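Local coordinates for pili retraction protein PilT (Thermus thermophilus, PDB 5FL3) that probably binds and hydrolyses ATP as a secretion-type motor ATPase that powers the retraction of pili, at residues Glu110-Phe115 with Leu150-Asp155. Sequence-based numbering, arbitrary orientation.
With GOL (glycerol), chain C.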
ATOM      1  N   GLU A 110       0.324   8.023 -12.437  1.00 46.69           N
ATOM      2  CA  GLU A 110       0.873   9.311 -12.080  1.00 48.70           C
ATOM      3  C   GLU A 110      -0.233  10.190 -11.559  1.00 45.43           C
ATOM      4  O   GLU A 110      -0.042  11.374 -11.345  1.00 49.17           O
ATOM      5  CB  GLU A 110       1.541   9.950 -13.278  1.00 50.08           C
ATOM      6  CG  GLU A 110       2.286   8.956 -14.132  1.00 54.78           C
ATOM      7  CD  GLU A 110       3.102   9.648 -15.196  1.00 66.73           C
ATOM      8  OE1 GLU A 110       3.716  10.692 -14.859  1.00 59.19           O
ATOM      9  OE2 GLU A 110       3.112   9.158 -16.356  1.00 71.96           O
ATOM     10  N   VAL A 111      -1.400   9.593 -11.357  1.00 45.80           N
ATOM     11  CA  VAL A 111      -2.564  10.329 -10.894  1.00 42.89           C
ATOM     12  C   VAL A 111      -2.915   9.899  -9.475  1.00 42.41           C
ATOM     13  O   VAL A 111      -3.303   8.755  -9.240  1.00 45.43           O
ATOM     14  CB  VAL A 111      -3.773  10.121 -11.828  1.00 42.69           C
ATOM     15  CG1 VAL A 111      -5.034  10.668 -11.187  1.00 37.11           C
ATOM     16  CG2 VAL A 111      -3.513  10.779 -13.179  1.00 40.26           C
ATOM     17  N   ILE A 112      -2.772  10.829  -8.539  1.00 40.22           N
ATOM     18  CA  ILE A 112      -2.903  10.531  -7.130  1.00 38.92           C
ATOM     19  C   ILE A 112      -4.251  10.944  -6.587  1.00 42.70           C
ATOM     20  O   ILE A 112      -4.591  12.121  -6.587  1.00 44.51           O
ATOM     21  CB  ILE A 112      -1.821  11.226  -6.302  1.00 37.90           C
ATOM     22  CG1 ILE A 112      -0.449  10.639  -6.642  1.00 37.90           C
ATOM     23  CG2 ILE A 112      -2.140  11.108  -4.802  1.00 34.26           C
ATOM     24  CD1 ILE A 112       0.700  11.404  -6.021  1.00 40.17           C
ATOM     25  N   PRO A 113      -5.016   9.964  -6.101  1.00 40.98           N
ATOM     26  CA  PRO A 113      -6.351  10.217  -5.563  1.00 40.79           C
ATOM     27  C   PRO A 113      -6.289  11.140  -4.350  1.00 43.68           C
ATOM     28  O   PRO A 113      -5.288  11.126  -3.632  1.00 42.68           O
ATOM     29  CB  PRO A 113      -6.835   8.814  -5.171  1.00 42.98           C
ATOM     30  CG  PRO A 113      -5.966   7.864  -5.953  1.00 36.81           C
ATOM     31  CD  PRO A 113      -4.647   8.537  -6.024  1.00 35.79           C
ATOM     32  N   SER A 114      -7.333  11.930  -4.131  1.00 40.41           N
ATOM     33  CA  SER A 114      -7.432  12.744  -2.928  1.00 44.15           C
ATOM     34  C   SER A 114      -7.781  11.906  -1.700  1.00 46.30           C
ATOM     35  O   SER A 114      -8.316  10.801  -1.829  1.00 44.78           O
ATOM     36  CB  SER A 114      -8.493  13.809  -3.107  1.00 43.36           C
ATOM     37  OG  SER A 114      -9.759  13.192  -3.132  1.00 45.99           O
ATOM     38  N   PHE A 115      -7.507  12.448  -0.517  1.00 43.12           N
ATOM     39  CA  PHE A 115      -7.872  11.790   0.726  1.00 44.00           C
ATOM     40  C   PHE A 115      -9.339  11.443   0.691  1.00 46.69           C
ATOM     41  O   PHE A 115      -9.748  10.346   1.093  1.00 40.46           O
ATOM     42  CB  PHE A 115      -7.592  12.680   1.933  1.00 43.19           C
ATOM     43  CG  PHE A 115      -6.140  12.915   2.188  1.00 44.23           C
ATOM     44  CD1 PHE A 115      -5.230  11.874   2.094  1.00 41.32           C
ATOM     45  CD2 PHE A 115      -5.676  14.184   2.508  1.00 45.03           C
ATOM     46  CE1 PHE A 115      -3.882  12.094   2.331  1.00 42.92           C
ATOM     47  CE2 PHE A 115      -4.335  14.413   2.745  1.00 42.18           C
ATOM     48  CZ  PHE A 115      -3.435  13.377   2.656  1.00 46.12           C
ATOM     49  N   LEU A 150      -0.371   5.672   1.090  1.00 30.41           N
ATOM     50  CA  LEU A 150       0.982   6.238   1.147  1.00 31.98           C
ATOM     51  C   LEU A 150       1.211   7.280   0.052  1.00 34.15           C
ATOM     52  O   LEU A 150       1.769   8.339   0.316  1.00 33.10           O
ATOM     53  CB  LEU A 150       2.040   5.146   1.039  1.00 28.79           C
ATOM     54  CG  LEU A 150       2.219   4.257   2.277  1.00 32.34           C
ATOM     55  CD1 LEU A 150       3.283   3.217   1.994  1.00 33.47           C
ATOM     56  CD2 LEU A 150       2.555   5.058   3.515  1.00 25.04           C
ATOM     57  N   ALA A 151       0.768   6.988  -1.168  1.00 30.00           N
ATOM     58  CA  ALA A 151       0.957   7.927  -2.251  1.00 28.12           C
ATOM     59  C   ALA A 151       0.202   9.247  -1.992  1.00 32.75           C
ATOM     60  O   ALA A 151       0.681  10.309  -2.361  1.00 37.29           O
ATOM     61  CB  ALA A 151       0.530   7.315  -3.541  1.00 30.53           C
ATOM     62  N   ALA A 152      -0.968   9.184  -1.355  1.00 34.23           N
ATOM     63  CA  ALA A 152      -1.767  10.384  -1.093  1.00 34.21           C
ATOM     64  C   ALA A 152      -1.060  11.164  -0.018  1.00 34.80           C
ATOM     65  O   ALA A 152      -0.983  12.386  -0.069  1.00 38.63           O
ATOM     66  CB  ALA A 152      -3.211  10.037  -0.649  1.00 29.34           C
ATOM     67  N   LEU A 153      -0.532  10.435   0.952  1.00 31.56           N
ATOM     68  CA  LEU A 153       0.161  11.037   2.074  1.00 31.76           C
ATOM     69  C   LEU A 153       1.465  11.731   1.628  1.00 31.96           C
ATOM     70  O   LEU A 153       1.773  12.816   2.078  1.00 33.55           O
ATOM     71  CB  LEU A 153       0.428   9.969   3.130  1.00 30.44           C
ATOM     72  CG  LEU A 153       1.227  10.422   4.329  1.00 32.98           C
ATOM     73  CD1 LEU A 153       0.511  11.608   4.945  1.00 41.09           C
ATOM     74  CD2 LEU A 153       1.379   9.290   5.320  1.00 33.37           C
ATOM     75  N   ILE A 154       2.208  11.119   0.720  1.00 30.97           N
ATOM     76  CA  ILE A 154       3.441  11.711   0.224  1.00 32.49           C
ATOM     77  C   ILE A 154       3.135  12.959  -0.607  1.00 36.88           C
ATOM     78  O   ILE A 154       3.842  13.967  -0.537  1.00 36.57           O
ATOM     79  CB  ILE A 154       4.247  10.689  -0.635  1.00 32.58           C
ATOM     80  CG1 ILE A 154       4.779   9.549   0.233  1.00 30.72           C
ATOM     81  CG2 ILE A 154       5.378  11.368  -1.397  1.00 28.67           C
ATOM     82  CD1 ILE A 154       5.535   8.519  -0.529  1.00 32.55           C
ATOM     83  N   ASP A 155       2.069  12.871  -1.393  1.00 35.86           N
ATOM     84  CA  ASP A 155       1.640  13.947  -2.277  1.00 35.96           C
ATOM     85  C   ASP A 155       1.276  15.195  -1.487  1.00 36.24           C
ATOM     86  O   ASP A 155       1.528  16.314  -1.911  1.00 38.26           O
ATOM     87  CB  ASP A 155       0.444  13.471  -3.114  1.00 38.30           C
ATOM     88  CG  ASP A 155      -0.043  14.517  -4.101  1.00 40.44           C
ATOM     89  OD1 ASP A 155       0.710  14.837  -5.048  1.00 35.79           O
ATOM     90  OD2 ASP A 155      -1.192  14.995  -3.940  1.00 45.37           O
TER
HETATM   91  C1  GOL C 401      -3.528  15.678  -0.335  1.00 50.96           C
HETATM   92  O1  GOL C 401      -3.805  16.861   0.394  1.00 52.36           O
HETATM   93  C2  GOL C 401      -4.606  15.416  -1.388  1.00 56.05           C
HETATM   94  O2  GOL C 401      -5.706  14.756  -0.789  1.00 49.87           O
HETATM   95  C3  GOL C 401      -4.023  14.509  -2.474  1.00 54.26           C
HETATM   96  O3  GOL C 401      -3.236  13.521  -1.850  1.00 44.67           O
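Ile112 and Asp155 slide past each other in opposite directions. In Ile112, chi1 -67° sets CG1 beside the backbone N, with CG2 anti to that N, and chi2 172° extends CD1 to Asp155. In Asp155, CG is anti to the backbone N. Ile112 CD1 lies 3.6 Å from Asp155 CB and is also close to the carboxylate carbon. Asp155 OD1 is salt-bridged to Lys179, so the carboxylate beside the methyl group is probably at least partly neutralised. The other branch of Ile112 packs on the helix backbone, with CG2 3.8 Å from Ala152 CA and similarly near Ala151 O. At the far end of the loop, the Phe115 ring approaches Ala152 obliquely, its CE1 3.7 Å from Ala152 CB. Between these two contacts, Pro113 O lies 3.8 Å from Ala152 CB. No hydrogen bond joins the two segments directly.

The fold is that of a P-loop NTPase. Helix 146-160 follows the Walker A loop that holds ADP, and 110-115 is part of the loop that leaves strand 100-108. This loop runs across the helix and carries Pro113 to the ADP-binding residues Leu118 and Thr148. Ser114 is the N-cap of the next helix, its OG accepting a bond from Ala117 N.

A glycerol, probably from the crystallisation liquor, lies between loop and helix. Phe115 N donates to its O2 over 2.9 Å, at an N-H...O angle of 161°. The same O2 sits over one face of the Phe115 ring, 3.3 Å above its plane and offset toward the rim. Leu120, Arg122 and Met125 also touch this ring. An alanine here would remove the ring, and would probably open a gap beside Ala152 CB, Leu120 and Met125.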